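Local coordinates for protein Sodium/sialic acid symporter SiaT (Proteus mirabilis, PDB 5NV9) that couples the inward sodium gradient to uptake of the sialic acid N-acetylneuraminic acid across the bacterial inner membrane, moving two sodium ions with each sugar, at residues Val13-Leu18 with Ile159-Leu164; Arg101-Lys104 with Glu110-Glu113; Gly186-Gly191 with Ile332-Phe337; Thr419-Leu424 with Gly434-Gly439. One frame throughout, in Å; residues are numbered along the deposited sequence.

Contact 1. Residues Val13-Leu18 with Ile159-Leu164; sequences VLFGYL and IVLISL
L161 reaches across from 159-164 and sets its two methyl groups against F15 and L18, which lie nearly one turn apart on 13-18. Its CD1 is 4.1 Å from F15 CZ, at the far end of the ring, and the ring atom F15 CE2 lies 4.1 Å from L161 CD2. The methyls thus meet the outer end of the phenyl group, CD1 obliquely to its plane, and the two side chains cross at about a right angle. L18 is the second partner, and it too runs roughly perpendicular to L161: L18 CD1 stands 4.2 Å from L161 CD2, while its other branch, CD2, comes within 4.1 Å of the carbonyl oxygen O of L161. All of this is van der Waals contact, and only 146 Å² is buried, consistent with CA atoms of L18 and L161 still 8.2 Å apart. With CG of L161 opposite the carbonyl carbon (chi1 -65°), the leucine extends into the gap between the helices. L161 itself lies in a wider pi-type turn, 160-164, in which S163 N bonds to I159 O and L164 N makes a weak bond to the same oxygen. F15 is on the surface of this transmembrane pair, whereas L18 is buried and also touches L165. Deeper in, Y17 bonds through OH to Q341 and Q185, and I162 packs on F337; helix 328-361 packs against both helices on their buried side.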
loop_
_atom_site.group_PDB
_atom_site.type_symbol
_atom_site.label_atom_id
_atom_site.label_comp_id
_atom_site.label_asym_id
_atom_site.label_seq_id
_atom_site.Cartn_x
_atom_site.Cartn_y
_atom_site.Cartn_z
ATOM N N VAL A 13 16.688 7.733 19.568
ATOM C CA VAL A 13 15.898 8.385 18.532
ATOM C C VAL A 13 14.776 7.456 18.089
ATOM O O VAL A 13 13.609 7.867 18.005
ATOM C CB VAL A 13 16.747 8.740 17.314
ATOM C CG1 VAL A 13 15.861 9.257 16.203
ATOM C CG2 VAL A 13 17.781 9.781 17.683
ATOM N N LEU A 14 15.122 6.197 17.876
ATOM C CA LEU A 14 14.132 5.204 17.468
ATOM C C LEU A 14 13.013 5.064 18.521
ATOM O O LEU A 14 11.824 5.071 18.164
ATOM C CB LEU A 14 14.773 3.852 17.226
ATOM C CG LEU A 14 13.750 2.728 16.937
ATOM C CD1 LEU A 14 12.943 3.072 15.687
ATOM C CD2 LEU A 14 14.484 1.396 16.781
ATOM N N PHE A 15 13.390 4.983 19.794
ATOM C CA PHE A 15 12.405 4.803 20.872
ATOM C C PHE A 15 11.616 6.043 21.199
ATOM O O PHE A 15 10.485 5.952 21.655
ATOM C CB PHE A 15 13.052 4.209 22.111
ATOM C CG PHE A 15 13.214 2.725 22.028
ATOM C CD1 PHE A 15 14.242 2.165 21.313
ATOM C CD2 PHE A 15 12.291 1.887 22.625
ATOM C CE1 PHE A 15 14.384 0.794 21.227
ATOM C CE2 PHE A 15 12.419 0.518 22.542
ATOM C CZ PHE A 15 13.469 -0.031 21.839
ATOM N N GLY A 16 12.191 7.208 20.952
ATOM C CA GLY A 16 11.414 8.436 20.955
ATOM C C GLY A 16 10.313 8.442 19.892
ATOM O O GLY A 16 9.160 8.846 20.160
ATOM N N TYR A 17 10.674 8.045 18.685
ATOM C CA TYR A 17 9.702 7.937 17.603
ATOM C C TYR A 17 8.553 6.956 17.967
ATOM O O TYR A 17 7.351 7.247 17.805
ATOM C CB TYR A 17 10.362 7.422 16.329
ATOM C CG TYR A 17 9.344 6.666 15.408
ATOM C CD1 TYR A 17 8.473 7.370 14.582
ATOM C CD2 TYR A 17 9.260 5.314 15.416
ATOM C CE1 TYR A 17 7.570 6.719 13.752
ATOM C CE2 TYR A 17 8.343 4.627 14.583
ATOM C CZ TYR A 17 7.482 5.337 13.770
ATOM O OH TYR A 17 6.569 4.702 12.957
ATOM N N LEU A 18 8.932 5.792 18.473
ATOM C CA LEU A 18 7.930 4.775 18.904
ATOM C C LEU A 18 7.003 5.244 20.031
ATOM O O LEU A 18 5.785 4.967 20.009
ATOM C CB LEU A 18 8.630 3.488 19.288
ATOM C CG LEU A 18 9.380 2.742 18.204
ATOM C CD1 LEU A 18 10.187 1.555 18.744
ATOM C CD2 LEU A 18 8.386 2.205 17.162
ATOM N N ILE A 159 10.166 -7.776 15.524
ATOM C CA ILE A 159 8.768 -7.913 15.170
ATOM C C ILE A 159 7.860 -7.329 16.243
ATOM O O ILE A 159 6.788 -6.791 15.910
ATOM C CB ILE A 159 8.426 -9.382 14.881
ATOM C CG1 ILE A 159 9.145 -9.795 13.616
ATOM C CG2 ILE A 159 6.945 -9.583 14.752
ATOM C CD1 ILE A 159 9.104 -11.273 13.297
ATOM N N VAL A 160 8.274 -7.435 17.522
ATOM C CA VAL A 160 7.531 -6.834 18.622
ATOM C C VAL A 160 7.512 -5.323 18.412
ATOM O O VAL A 160 6.473 -4.699 18.554
ATOM C CB VAL A 160 8.144 -7.106 19.981
ATOM C CG1 VAL A 160 7.503 -6.201 20.994
ATOM C CG2 VAL A 160 7.910 -8.542 20.397
ATOM N N LEU A 161 8.684 -4.756 18.136
ATOM C CA LEU A 161 8.826 -3.320 17.850
ATOM C C LEU A 161 8.117 -2.832 16.569
ATOM O O LEU A 161 7.487 -1.754 16.556
ATOM C CB LEU A 161 10.301 -2.952 17.777
ATOM C CG LEU A 161 11.123 -3.102 19.069
ATOM C CD1 LEU A 161 12.469 -2.541 18.783
ATOM C CD2 LEU A 161 10.508 -2.351 20.233
ATOM N N ILE A 162 8.232 -3.577 15.486
ATOM C CA ILE A 162 7.570 -3.153 14.241
ATOM C C ILE A 162 6.047 -3.360 14.286
ATOM O O ILE A 162 5.260 -2.450 13.953
ATOM C CB ILE A 162 8.123 -3.891 12.994
ATOM C CG1 ILE A 162 9.596 -3.565 12.764
ATOM C CG2 ILE A 162 7.347 -3.505 11.749
ATOM C CD1 ILE A 162 10.316 -4.617 11.966
ATOM N N SER A 163 5.645 -4.569 14.680
ATOM C CA SER A 163 4.286 -5.037 14.485
ATOM C C SER A 163 3.441 -4.895 15.763
ATOM O O SER A 163 2.353 -4.291 15.750
ATOM C CB SER A 163 4.315 -6.482 13.934
ATOM O OG SER A 163 3.158 -6.719 13.131
ATOM N N LEU A 164 3.938 -5.385 16.883
ATOM C CA LEU A 164 3.106 -5.417 18.083
ATOM C C LEU A 164 2.765 -3.999 18.542
ATOM O O LEU A 164 1.627 -3.658 18.831
ATOM C CB LEU A 164 3.793 -6.234 19.173
ATOM C CG LEU A 164 2.818 -7.007 20.055
ATOM C CD1 LEU A 164 3.618 -7.994 20.891
ATOM C CD2 LEU A 164 1.956 -6.100 20.930
#

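Contact 2. Residues Arg101-Lys104 with Glu110-Glu113; sequences RKLK and EYLE
L103 and Y111 mark the nearest backbone approach, with CA atoms 7.5 Å apart, where helix 89-102 ends and, after a short loop, helix 110-115 begins. K104 is the residue that leaves the first helix: its positive phi (50°) and the bond from K104 N to R101 O, 3.0 Å, belong to a Schellman motif. The apolar part of the contact rests on one methyl group. L103 CD1 lies 4.0 Å from Y111 CA and 4.1 Å from Y111 CD1, so it sits beside the tyrosine backbone and at the ring edge, near the ring plane. Y111 has CG opposite its own backbone N (chi1 165°), which presents the ring edge to L103 CD1. The polar part runs through water. One molecule donates to L103 O and, at 2.6 Å, to E110 OE1; another donates to K104 O and to the same E110 OE1. A single carboxylate oxygen therefore collects two waters from successive carbonyls of the helix exit. Its partner, OE2, is taken by S357 OG and by the backbone N of T106 and S107, which ties the carboxylate back to the loop before its helix and to helix 328-361. Such bonding probably stabilises its negative charge. On the cytoplasmic side of the transporter, these elements form a helix end with a Schellman exit, a seven-residue link and a short helix, joined by a leucine-tyrosine contact and water bridges.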
loop_
_atom_site.group_PDB
_atom_site.type_symbol
_atom_site.label_atom_id
_atom_site.label_comp_id
_atom_site.label_asym_id
_atom_site.label_seq_id
_atom_site.Cartn_x
_atom_site.Cartn_y
_atom_site.Cartn_z
ATOM N N ARG A 101 -19.271 8.391 -1.209
ATOM C CA ARG A 101 -19.702 9.349 -0.250
ATOM C C ARG A 101 -21.205 9.310 -0.029
ATOM O O ARG A 101 -21.636 9.376 1.109
ATOM C CB ARG A 101 -19.260 10.755 -0.632
ATOM C CG ARG A 101 -17.763 10.883 -0.353
ATOM C CD ARG A 101 -17.222 12.269 -0.614
ATOM N NE ARG A 101 -17.710 13.207 0.397
ATOM C CZ ARG A 101 -17.259 13.345 1.647
ATOM N NH1 ARG A 101 -16.265 12.590 2.150
ATOM N NH2 ARG A 101 -17.832 14.238 2.392
ATOM N N LYS A 102 -21.992 9.256 -1.109
ATOM C CA LYS A 102 -23.444 9.344 -0.980
ATOM C C LYS A 102 -24.023 8.124 -0.317
ATOM O O LYS A 102 -25.077 8.197 0.324
ATOM C CB LYS A 102 -24.119 9.514 -2.321
ATOM C CG LYS A 102 -23.954 10.915 -2.854
ATOM C CD LYS A 102 -24.480 10.987 -4.240
ATOM C CE LYS A 102 -23.893 12.144 -4.991
ATOM N NZ LYS A 102 -24.522 13.349 -4.517
ATOM N N LEU A 103 -23.359 6.988 -0.495
ATOM C CA LEU A 103 -23.783 5.773 0.192
ATOM C C LEU A 103 -23.321 5.739 1.632
ATOM O O LEU A 103 -23.662 4.811 2.308
ATOM C CB LEU A 103 -23.324 4.488 -0.536
ATOM C CG LEU A 103 -23.913 4.177 -1.938
ATOM C CD1 LEU A 103 -23.083 3.111 -2.630
ATOM C CD2 LEU A 103 -25.372 3.766 -1.919
ATOM N N LYS A 104 -22.554 6.716 2.106
ATOM C CA LYS A 104 -22.104 6.730 3.489
ATOM C C LYS A 104 -21.486 5.391 3.872
ATOM O O LYS A 104 -21.823 4.768 4.902
ATOM C CB LYS A 104 -23.250 7.056 4.439
ATOM C CG LYS A 104 -24.006 8.328 4.085
ATOM C CD LYS A 104 -23.183 9.569 4.351
ATOM C CE LYS A 104 -24.054 10.817 4.315
ATOM N NZ LYS A 104 -23.441 11.897 3.480
ATOM N N GLU A 110 -19.570 -2.321 -0.027
ATOM C CA GLU A 110 -21.012 -2.014 0.044
ATOM C C GLU A 110 -21.514 -1.473 -1.269
ATOM O O GLU A 110 -22.661 -1.716 -1.617
ATOM C CB GLU A 110 -21.318 -0.945 1.123
ATOM C CG GLU A 110 -21.091 -1.386 2.550
ATOM C CD GLU A 110 -21.080 -0.234 3.584
ATOM O OE1 GLU A 110 -21.792 0.781 3.430
ATOM O OE2 GLU A 110 -20.354 -0.344 4.585
ATOM N N TYR A 111 -20.689 -0.712 -1.981
ATOM C CA TYR A 111 -21.076 -0.263 -3.314
ATOM C C TYR A 111 -21.507 -1.471 -4.212
ATOM O O TYR A 111 -22.495 -1.366 -4.953
ATOM C CB TYR A 111 -19.953 0.546 -3.993
ATOM C CG TYR A 111 -20.178 0.707 -5.457
ATOM C CD1 TYR A 111 -21.060 1.665 -5.920
ATOM C CD2 TYR A 111 -19.556 -0.164 -6.399
ATOM C CE1 TYR A 111 -21.330 1.785 -7.278
ATOM C CE2 TYR A 111 -19.834 -0.066 -7.745
ATOM C CZ TYR A 111 -20.715 0.907 -8.187
ATOM O OH TYR A 111 -20.973 1.051 -9.536
ATOM N N LEU A 112 -20.741 -2.580 -4.143
ATOM C CA LEU A 112 -20.976 -3.745 -4.975
ATOM C C LEU A 112 -22.315 -4.433 -4.680
ATOM O O LEU A 112 -22.944 -4.935 -5.613
ATOM C CB LEU A 112 -19.837 -4.760 -4.903
ATOM C CG LEU A 112 -18.427 -4.314 -5.371
ATOM C CD1 LEU A 112 -17.407 -5.414 -5.129
ATOM C CD2 LEU A 112 -18.404 -3.842 -6.819
ATOM N N GLU A 113 -22.763 -4.426 -3.427
ATOM C CA GLU A 113 -24.080 -4.923 -3.122
ATOM C C GLU A 113 -25.113 -3.941 -3.638
ATOM O O GLU A 113 -26.084 -4.365 -4.270
ATOM C CB GLU A 113 -24.308 -5.227 -1.646
ATOM C CG GLU A 113 -25.749 -5.595 -1.349
ATOM C CD GLU A 113 -25.940 -6.473 -0.132
ATOM O OE1 GLU A 113 -25.071 -6.548 0.763
ATOM O OE2 GLU A 113 -26.986 -7.150 -0.098
HETATM O O HOH W 1 -23.668 1.876 1.921
HETATM O O HOH W 2 -22.880 1.978 5.387
#

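Contact 3. Residues Gly186-Gly191 with Ile332-Phe337; sequences GLLLSG and IIAAIF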
loop_
_atom_site.group_PDB
_atom_site.type_symbol
_atom_site.label_atom_id
_atom_site.label_comp_id
_atom_site.label_asym_id
_atom_site.label_seq_id
_atom_site.Cartn_x
_atom_site.Cartn_y
_atom_site.Cartn_z
ATOM N N GLY A 186 4.352 9.713 7.340
ATOM C CA GLY A 186 4.431 10.130 5.948
ATOM C C GLY A 186 5.457 11.226 5.679
ATOM O O GLY A 186 6.212 11.213 4.671
ATOM N N LEU A 187 5.485 12.174 6.589
ATOM C CA LEU A 187 6.374 13.297 6.434
ATOM C C LEU A 187 7.767 12.883 6.880
ATOM O O LEU A 187 8.726 13.360 6.344
ATOM C CB LEU A 187 5.855 14.515 7.175
ATOM C CG LEU A 187 4.499 14.959 6.663
ATOM C CD1 LEU A 187 3.923 16.017 7.568
ATOM C CD2 LEU A 187 4.571 15.489 5.244
ATOM N N LEU A 188 7.862 11.972 7.836
ATOM C CA LEU A 188 9.151 11.467 8.296
ATOM C C LEU A 188 9.870 10.640 7.230
ATOM O O LEU A 188 11.029 10.808 7.023
ATOM C CB LEU A 188 8.945 10.633 9.610
ATOM C CG LEU A 188 10.200 10.012 10.216
ATOM C CD1 LEU A 188 11.210 11.127 10.566
ATOM C CD2 LEU A 188 9.897 9.201 11.478
ATOM N N LEU A 189 9.175 9.721 6.560
ATOM C CA LEU A 189 9.791 8.954 5.512
ATOM C C LEU A 189 10.147 9.840 4.323
ATOM O O LEU A 189 11.155 9.601 3.679
ATOM C CB LEU A 189 8.932 7.740 5.109
ATOM C CG LEU A 189 7.647 8.017 4.346
ATOM C CD1 LEU A 189 7.978 8.242 2.840
ATOM C CD2 LEU A 189 6.628 6.939 4.503
ATOM N N SER A 190 9.341 10.861 4.045
ATOM C CA SER A 190 9.606 11.818 2.927
ATOM C C SER A 190 10.861 12.643 3.176
ATOM O O SER A 190 11.748 12.693 2.348
ATOM C CB SER A 190 8.397 12.726 2.711
ATOM O OG SER A 190 7.272 12.006 2.221
ATOM N N GLY A 191 10.984 13.242 4.349
ATOM C CA GLY A 191 12.197 14.023 4.643
ATOM C C GLY A 191 13.370 13.098 4.753
ATOM O O GLY A 191 14.496 13.448 4.357
ATOM N N ILE A 332 16.761 7.868 10.363
ATOM C CA ILE A 332 16.497 7.121 9.114
ATOM C C ILE A 332 15.917 5.751 9.386
ATOM O O ILE A 332 14.997 5.334 8.717
ATOM C CB ILE A 332 17.776 6.981 8.295
ATOM C CG1 ILE A 332 18.306 8.380 7.898
ATOM C CG2 ILE A 332 17.524 6.167 7.014
ATOM C CD1 ILE A 332 17.272 9.277 7.245
ATOM N N ILE A 333 16.421 5.048 10.389
ATOM C CA ILE A 333 15.775 3.848 10.869
ATOM C C ILE A 333 14.348 4.097 11.350
ATOM O O ILE A 333 13.479 3.308 11.032
ATOM C CB ILE A 333 16.570 3.118 11.947
ATOM C CG1 ILE A 333 17.908 2.579 11.442
ATOM C CG2 ILE A 333 15.794 1.963 12.536
ATOM C CD1 ILE A 333 18.116 2.458 9.957
ATOM N N ALA A 334 14.103 5.167 12.097
ATOM C CA ALA A 334 12.750 5.491 12.494
ATOM C C ALA A 334 11.884 5.737 11.250
ATOM O O ALA A 334 10.705 5.384 11.271
ATOM C CB ALA A 334 12.729 6.681 13.417
ATOM N N ALA A 335 12.455 6.362 10.185
ATOM C CA ALA A 335 11.717 6.621 8.936
ATOM C C ALA A 335 11.336 5.329 8.143
ATOM O O ALA A 335 10.312 5.263 7.529
ATOM C CB ALA A 335 12.493 7.586 8.042
ATOM N N ILE A 336 12.176 4.320 8.200
ATOM C CA ILE A 336 11.868 2.997 7.671
ATOM C C ILE A 336 10.783 2.325 8.514
ATOM O O ILE A 336 9.846 1.773 7.979
ATOM C CB ILE A 336 13.144 2.113 7.621
ATOM C CG1 ILE A 336 14.127 2.672 6.589
ATOM C CG2 ILE A 336 12.796 0.653 7.371
ATOM C CD1 ILE A 336 15.491 1.966 6.591
ATOM N N PHE A 337 10.919 2.347 9.825
ATOM C CA PHE A 337 9.795 1.992 10.671
ATOM C C PHE A 337 8.529 2.775 10.264
ATOM O O PHE A 337 7.443 2.203 10.195
ATOM C CB PHE A 337 10.073 2.242 12.126
ATOM C CG PHE A 337 10.778 1.118 12.840
ATOM C CD1 PHE A 337 12.105 0.774 12.512
ATOM C CD2 PHE A 337 10.153 0.470 13.902
ATOM C CE1 PHE A 337 12.761 -0.215 13.217
ATOM C CE2 PHE A 337 10.825 -0.520 14.622
ATOM C CZ PHE A 337 12.125 -0.854 14.295
#
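L188 and A335 meet where the two helices come closest, the bulky side chain set against a small one. L188 has CG opposite its backbone N (chi1 179°), so the leucine extends toward the other helix and places CG 3.9 Å from A335 CA and 4.0 Å from A335 CB. Its CD2 branch continues over the preceding residue, 3.9 Å from A334 O. In return, A335 CB presses on the backbone, lying 3.7 Å from L188 O. L189 contributes through its CB, 3.7 Å from A335 O, but the rest of the side chain leads away from 332-337. The small A335 is consistent with axes 8.3 Å apart and with CA atoms of L189 and A335 at 4.6 Å; the helices run at 130° to each other. Within 186-191, G186 O accepts from both S190 N and S190 OG, satisfying that hydroxyl on its own helix. The L189 side chain lies near L59 and A339, residues of one sodium site, about 4 Å from the side chain of each. Around this crossing of helices 155-203 and 328-361, helix 8-29 supplies Y17 against L188 and A334, and helix 61-73 brings F64 onto L189 and I336.

Contact 4. Residues Thr419-Leu424 with Gly434-Gly439; sequences TGLFML and GSAVVG
A436 is met by two leucines from the preceding transmembrane helix, and the side-chain contacts between 419-424 and 434-439 are all apolar. Between side chains, L421 CD2 comes to 3.8 Å from A436 CB, and L424 CD2 lies 4.1 Å from the same methyl carbon. The leucines stand almost one turn apart along their helix, and each offers just its CD2 branch to the alanine. Their torsions differ: L421 turns CG opposite the carbonyl carbon (chi1 -73°), bringing its end closer to the other helix than its start suggests, while L424 extends CG opposite its backbone N (chi1 -180°). Contact with the main chain adds to this. L424 CD2 is 3.9 Å from A436 CA, and L421 CD2 is 4.0 Å from A436 O. The small alanine thus lets leucine methyls come up against the backbone, and the CA atoms of L421 and A436 approach to 6.7 Å. Nearby polar groups bond outside the pair: S435 OG bonds to G473 O, and N432 OD1 accepts from S435 N. S120 and F123 of helix 118-151 pack on L421, and T474 of helix 459-475 on L424. Consecutive helices 415-427 and 433-452, joined by a short cytoplasmic loop, form a transmembrane helical hairpin, here packed leucine on alanine.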
loop_
_atom_site.group_PDB
_atom_site.type_symbol
_atom_site.label_atom_id
_atom_site.label_comp_id
_atom_site.label_asym_id
_atom_site.label_seq_id
_atom_site.Cartn_x
_atom_site.Cartn_y
_atom_site.Cartn_z
ATOM N N THR A 419 -11.148 -5.435 -8.808
ATOM C CA THR A 419 -11.066 -4.128 -9.446
ATOM C C THR A 419 -11.960 -4.074 -10.692
ATOM O O THR A 419 -12.569 -3.023 -11.006
ATOM C CB THR A 419 -9.622 -3.826 -9.888
ATOM O OG1 THR A 419 -8.738 -3.783 -8.757
ATOM C CG2 THR A 419 -9.552 -2.548 -10.660
ATOM N N GLY A 420 -12.021 -5.186 -11.432
ATOM C CA GLY A 420 -12.925 -5.250 -12.592
ATOM C C GLY A 420 -14.404 -5.037 -12.223
ATOM O O GLY A 420 -15.182 -4.442 -12.981
ATOM N N LEU A 421 -14.804 -5.616 -11.087
ATOM C CA LEU A 421 -16.136 -5.461 -10.588
ATOM C C LEU A 421 -16.519 -4.012 -10.427
ATOM O O LEU A 421 -17.637 -3.683 -10.776
ATOM C CB LEU A 421 -16.352 -6.205 -9.283
ATOM C CG LEU A 421 -16.439 -7.739 -9.362
ATOM C CD1 LEU A 421 -16.276 -8.392 -7.983
ATOM C CD2 LEU A 421 -17.762 -8.182 -9.956
ATOM N N PHE A 422 -15.619 -3.168 -9.873
ATOM C CA PHE A 422 -15.860 -1.752 -9.757
ATOM C C PHE A 422 -15.940 -1.055 -11.104
ATOM O O PHE A 422 -16.784 -0.171 -11.298
ATOM C CB PHE A 422 -14.825 -1.003 -8.791
ATOM C CG PHE A 422 -15.036 -1.302 -7.318
ATOM C CD1 PHE A 422 -14.497 -2.407 -6.746
ATOM C CD2 PHE A 422 -15.822 -0.482 -6.529
ATOM C CE1 PHE A 422 -14.710 -2.701 -5.399
ATOM C CE2 PHE A 422 -16.028 -0.744 -5.198
ATOM C CZ PHE A 422 -15.477 -1.863 -4.632
HETATM N N MSE A 423 -15.044 -1.390 -12.012
HETATM C CA MSE A 423 -15.043 -0.773 -13.358
HETATM C C MSE A 423 -16.316 -1.097 -14.083
HETATM O O MSE A 423 -16.961 -0.235 -14.682
HETATM C CB MSE A 423 -13.874 -1.290 -14.204
HETATM C CG MSE A 423 -12.525 -0.891 -13.637
HETATM SE SE MSE A 423 -11.029 -1.495 -14.774
HETATM C CE MSE A 423 -11.608 -0.404 -16.275
ATOM N N LEU A 424 -16.732 -2.337 -13.947
ATOM C CA LEU A 424 -17.983 -2.846 -14.592
ATOM C C LEU A 424 -19.228 -2.147 -14.033
ATOM O O LEU A 424 -20.034 -1.619 -14.768
ATOM C CB LEU A 424 -18.088 -4.353 -14.374
ATOM C CG LEU A 424 -19.328 -5.031 -14.984
ATOM C CD1 LEU A 424 -19.161 -5.063 -16.467
ATOM C CD2 LEU A 424 -19.548 -6.419 -14.434
ATOM N N GLY A 434 -25.986 -10.963 -12.095
ATOM C CA GLY A 434 -25.586 -12.197 -12.679
ATOM C C GLY A 434 -24.403 -12.062 -13.600
ATOM O O GLY A 434 -23.540 -12.883 -13.568
ATOM N N SER A 435 -24.367 -11.031 -14.430
ATOM C CA SER A 435 -23.279 -10.871 -15.336
ATOM C C SER A 435 -21.952 -10.538 -14.603
ATOM O O SER A 435 -20.867 -10.914 -15.048
ATOM C CB SER A 435 -23.657 -9.849 -16.414
ATOM O OG SER A 435 -23.298 -8.521 -16.089
ATOM N N ALA A 436 -22.054 -9.840 -13.485
ATOM C CA ALA A 436 -20.908 -9.639 -12.616
ATOM C C ALA A 436 -20.374 -11.020 -12.098
ATOM O O ALA A 436 -19.150 -11.262 -12.155
ATOM C CB ALA A 436 -21.232 -8.672 -11.463
ATOM N N VAL A 437 -21.269 -11.930 -11.663
ATOM C CA VAL A 437 -20.860 -13.258 -11.212
ATOM C C VAL A 437 -20.178 -14.066 -12.329
ATOM O O VAL A 437 -19.147 -14.642 -12.084
ATOM C CB VAL A 437 -22.005 -14.043 -10.548
ATOM C CG1 VAL A 437 -21.615 -15.494 -10.324
ATOM C CG2 VAL A 437 -22.328 -13.405 -9.208
ATOM N N VAL A 438 -20.760 -14.116 -13.538
ATOM C CA VAL A 438 -20.077 -14.747 -14.695
ATOM C C VAL A 438 -18.679 -14.142 -14.901
ATOM O O VAL A 438 -17.699 -14.862 -15.073
ATOM C CB VAL A 438 -20.913 -14.611 -15.983
ATOM C CG1 VAL A 438 -20.103 -15.132 -17.162
ATOM C CG2 VAL A 438 -22.216 -15.349 -15.801
ATOM N N GLY A 439 -18.602 -12.812 -14.870
ATOM C CA GLY A 439 -17.322 -12.092 -14.798
ATOM C C GLY A 439 -16.313 -12.543 -13.735
ATOM O O GLY A 439 -15.144 -12.789 -14.043
#

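In the fold
Contacts 3 and 4 are buried, while contacts 1 and 2 are partly exposed, one at the protein surface, probably toward lipid, and the other on the cytoplasmic side. Contacts 1 and 3 share helix 155-203 and touch directly through common packing; their centres are 13 Å apart. Contacts 2 and 4 form a second pair across the chain's centre from contact 3, with Y111 and L112 packing on F422, and L112 also on L421. Chemistry follows place: leucine against alanine in both buried contacts, leucine with phenylalanine in contact 1, and water-bridged carbonyls beside a carboxylate in contact 2. Contact 3 alone comes close to a sodium site.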